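Local coordinates for nucleoside diphosphate kinase family protein (PDB 3JS9), which probably transfers the terminal phosphate of a nucleoside triphosphate onto a nucleoside diphosphate by way of a phosphohistidine, as its family of magnesium-dependent kinases does, at the interface of chains A and B. Sequence-based numbering; all coordinates share one arbitrary frame. Chains: chain A/B, Nucleoside diphosphate kinase family protein.

Contact 1: the interface of chains A and B. Residues chain A 36-38, 86, 91, 155-156; chain B 102, 115.
B:Val115 plugs a mostly apolar pocket of chain A lined by A:Ile155, A:Tyr156, A:Pro86 and A:Ile91, and its two methyls divide the work. Branch CG1 sits anti to the backbone N (chi1 179°), which sends it towards the tyrosine and proline, while CG2 turns to the other side. CG1 touches the near rim of the A:Tyr156 ring at CD1, 3.9 Å away. On a different flank it meets the CD1 methyl of A:Ile91 at 4.0 Å, the valine side chain standing roughly perpendicular to the isoleucine. The pyrrolidine carbon CD of A:Pro86 also borders CG1; this carbon lies over the centre of one face of the tyrosine ring, so proline and tyrosine brace each other as parts of the pocket wall. CG2 packs against the branch methyl CG2 of A:Ile155 at 3.7 Å and also lies beside the carbonyl oxygen of A:Lys36. A smaller apolar contact lies beyond: B:Val102 lays its CG2 against CG1 of A:Ile91 at 4.1 Å, so the isoleucine serves both valines.

Water bridges link the backbones on either side of the plug. The amide N of B:Val115 lies 2.8 Å from the O of water 1. That water O is 2.7 Å from the carbonyl O of A:Ile155. Water 2 joins two carbonyls, its O 2.7 Å from B:Val115 O and close to A:Pro86 O as well. The main chain of the valine is thus tied to chain A through solvent at both its amide and its carbonyl.

In the fold, this is probably the trimer contact of the family's hexamer: the Kpn loop of chain B, with 3-10 helix 101-103 and the loop after helix 109-113, docks on chain A's helix 26-36 end, the loop following strand 78-85, helix 88-96 and the C-terminal tail.

Contact 2: the interface of chains A and B. Residues chain A 35-37; chain B 23, 112-113.
A:Met35 presents its CB to the rim of the B:Phe113 phenyl ring, lying 3.8 Å from CE1. The carbonyl O of the same methionine comes to the edge of that ring, in its plane, 3.5 Å from CD1. The ring therefore meets the last turn of helix 26-36 with its rim and not with a face. With its CG anti to the carbonyl carbon (chi1 -53°), the phenylalanine swings the ring back beside its own backbone N, towards that turn. Next to it, the aliphatic stem of A:Lys36 runs along the backbone of B:Asp112, where CD is 3.6 Å from the carbonyl O. B:Asp112 and B:Phe113 belong to the Kpn loop region, which here lies against the C-terminal end of helix 26-36, probably as part of the trimer interface of the family's hexamer.

Where the two backbones approach each other, the carbonyl oxygens A:Lys36 O and B:Phe113 O stand 3.1 Å apart. Neither carbonyl has a hydrogen to offer, so this is an unfavourable meeting, and at this resolution the exact spacing is doubtful.

B:Arg23 both touches chain A and may ease that meeting. From the same chain as the phenylalanine, it sets its guanidinium end-on to B:Phe113 O and gives it two hydrogen bonds, from NH1 at 2.8 Å and from NH2 at 3.0 Å. The NH2 bond uses a carbonyl lone pair in plane, whereas NH1 comes in tilted by 24° from the carbonyl plane. This grip fixes the end of helix 109-113 and would place positive charge beside the C-terminal end of helix 26-36, probably softening the repulsion between the oxygens. A:Gly37 follows that helix with a positive phi.

B:Arg23 NH2 also lies 3.1 Å from A:Met35 O, but no hydrogen of that nitrogen is directed at the oxygen, so the closeness is not a hydrogen bond.

Contact 1: the interface of chains A and B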
# COMPACT_ATOMS: atom_id res chain seq x y z
N LYS A 36 -6.45 -4.34 11.98
CA LYS A 36 -7.37 -3.75 12.92
C LYS A 36 -7.09 -4.23 14.32
O LYS A 36 -7.36 -3.51 15.29
CB LYS A 36 -8.81 -4.12 12.55
CG LYS A 36 -9.86 -3.58 13.51
CD LYS A 36 -9.97 -2.01 13.46
CE LYS A 36 -11.19 -1.49 14.22
NZ LYS A 36 -11.30 -0.00 14.22
N GLY A 37 -6.57 -5.45 14.43
CA GLY A 37 -6.09 -5.96 15.70
C GLY A 37 -6.98 -7.01 16.32
O GLY A 37 -6.71 -7.48 17.44
N LEU A 38 -8.06 -7.38 15.64
CA LEU A 38 -8.84 -8.52 16.08
C LEU A 38 -7.93 -9.72 15.96
O LEU A 38 -7.02 -9.73 15.14
CB LEU A 38 -10.11 -8.70 15.24
CG LEU A 38 -11.09 -7.52 15.32
CD1 LEU A 38 -12.36 -7.83 14.48
CD2 LEU A 38 -11.42 -7.16 16.80
N PRO A 86 -12.95 -7.43 21.72
CA PRO A 86 -14.06 -6.62 22.23
C PRO A 86 -14.84 -6.01 21.06
O PRO A 86 -14.25 -5.37 20.18
CB PRO A 86 -13.36 -5.50 23.01
CG PRO A 86 -12.04 -6.07 23.38
CD PRO A 86 -11.66 -7.04 22.31
N ILE A 91 -17.15 -4.12 14.93
CA ILE A 91 -15.94 -3.80 14.19
C ILE A 91 -15.94 -4.43 12.80
O ILE A 91 -15.54 -3.77 11.82
CB ILE A 91 -14.71 -4.22 14.98
CG1 ILE A 91 -14.49 -3.21 16.11
CG2 ILE A 91 -13.52 -4.37 14.07
CD1 ILE A 91 -13.48 -3.67 17.10
N ILE A 155 -3.13 -4.26 22.37
CA ILE A 155 -4.27 -4.08 21.46
C ILE A 155 -5.56 -3.94 22.27
O ILE A 155 -6.37 -3.03 22.03
CB ILE A 155 -4.36 -5.16 20.36
CG1 ILE A 155 -3.02 -5.28 19.60
CG2 ILE A 155 -5.47 -4.84 19.38
CD1 ILE A 155 -2.92 -6.48 18.61
N TYR A 156 -5.71 -4.80 23.27
CA TYR A 156 -6.81 -4.71 24.25
C TYR A 156 -6.54 -5.60 25.46
O TYR A 156 -7.29 -5.49 26.46
CB TYR A 156 -8.17 -5.08 23.62
CG TYR A 156 -8.21 -6.42 22.88
CD1 TYR A 156 -8.14 -6.47 21.48
CD2 TYR A 156 -8.36 -7.63 23.57
CE1 TYR A 156 -8.19 -7.70 20.79
CE2 TYR A 156 -8.41 -8.86 22.90
CZ TYR A 156 -8.32 -8.88 21.51
OH TYR A 156 -8.39 -10.11 20.85
OXT TYR A 156 -5.62 -6.45 25.45
N VAL B 102 -13.95 1.98 18.13
CA VAL B 102 -15.14 1.28 17.68
C VAL B 102 -16.08 2.26 16.99
O VAL B 102 -16.81 1.88 16.08
CB VAL B 102 -15.79 0.43 18.80
CG1 VAL B 102 -16.49 1.26 19.85
CG2 VAL B 102 -16.74 -0.55 18.20
N VAL B 115 -8.88 -0.82 18.56
CA VAL B 115 -9.98 -1.67 19.02
C VAL B 115 -10.62 -1.08 20.27
O VAL B 115 -11.84 -0.98 20.38
CB VAL B 115 -9.47 -3.08 19.34
CG1 VAL B 115 -10.60 -3.98 19.85
CG2 VAL B 115 -8.80 -3.69 18.11
O HOH W 1 -7.03 -0.87 20.61
O HOH W 2 -13.95 -2.65 20.91

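Contact 2: the interface of chains A and B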
# COMPACT_ATOMS: atom_id res chain seq x y z
N MET A 35 -4.80 -6.01 10.51
CA MET A 35 -4.25 -4.73 10.96
C MET A 35 -5.14 -4.08 12.01
O MET A 35 -4.62 -3.38 12.87
CB MET A 35 -4.01 -3.77 9.80
CG MET A 35 -3.02 -4.27 8.79
SD MET A 35 -1.39 -4.39 9.50
CE MET A 35 -1.42 -6.09 10.09
N LYS A 36 -6.45 -4.34 11.98
CA LYS A 36 -7.37 -3.75 12.92
C LYS A 36 -7.09 -4.23 14.32
O LYS A 36 -7.36 -3.51 15.29
CB LYS A 36 -8.81 -4.12 12.55
CG LYS A 36 -9.86 -3.58 13.51
CD LYS A 36 -9.97 -2.01 13.46
CE LYS A 36 -11.19 -1.49 14.22
NZ LYS A 36 -11.30 -0.00 14.22
N GLY A 37 -6.57 -5.45 14.43
CA GLY A 37 -6.09 -5.96 15.70
C GLY A 37 -6.98 -7.01 16.32
O GLY A 37 -6.71 -7.48 17.44
N ARG B 23 3.28 -1.61 18.28
CA ARG B 23 2.66 -2.29 17.17
C ARG B 23 3.30 -1.97 15.81
O ARG B 23 2.80 -2.43 14.80
CB ARG B 23 1.16 -2.04 17.16
CG ARG B 23 0.43 -2.78 18.28
CD ARG B 23 -1.06 -2.44 18.37
NE ARG B 23 -1.78 -2.92 17.20
CZ ARG B 23 -3.01 -2.56 16.84
NH1 ARG B 23 -3.71 -1.72 17.59
NH2 ARG B 23 -3.54 -3.04 15.70
N ASP B 112 -8.84 2.21 11.32
CA ASP B 112 -8.13 1.13 10.64
C ASP B 112 -7.36 0.19 11.57
O ASP B 112 -7.29 -0.99 11.27
CB ASP B 112 -7.20 1.69 9.57
CG ASP B 112 -7.96 2.30 8.42
OD1 ASP B 112 -9.18 1.99 8.28
OD2 ASP B 112 -7.35 3.07 7.63
N PHE B 113 -6.82 0.70 12.68
CA PHE B 113 -5.91 -0.09 13.53
C PHE B 113 -6.31 -0.23 15.02
O PHE B 113 -5.66 -0.99 15.73
CB PHE B 113 -4.49 0.51 13.53
CG PHE B 113 -3.91 0.72 12.18
CD1 PHE B 113 -3.46 -0.36 11.42
CD2 PHE B 113 -3.76 2.02 11.68
CE1 PHE B 113 -2.91 -0.15 10.13
CE2 PHE B 113 -3.19 2.25 10.39
CZ PHE B 113 -2.79 1.16 9.62

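About 7 Å separates the C-alpha centres of contact 1 and contact 2, and A:Lys36 and A:Gly37 belong to both. They form one continuous strip of the interface, in which the end of helix 26-36 faces consecutive parts of chain B: helix 109-113 in contact 2, then the loop after it in contact 1. The two chains use different surfaces, a head-to-tail pairing as expected between neighbours round the three-fold of a hexamer, and the deposited assembly has six copies. Each contact centre is 16 to 18 Å from A:His123, the conserved catalytic histidine that carries the phosphate in this family, so neither forms that chain's catalytic centre.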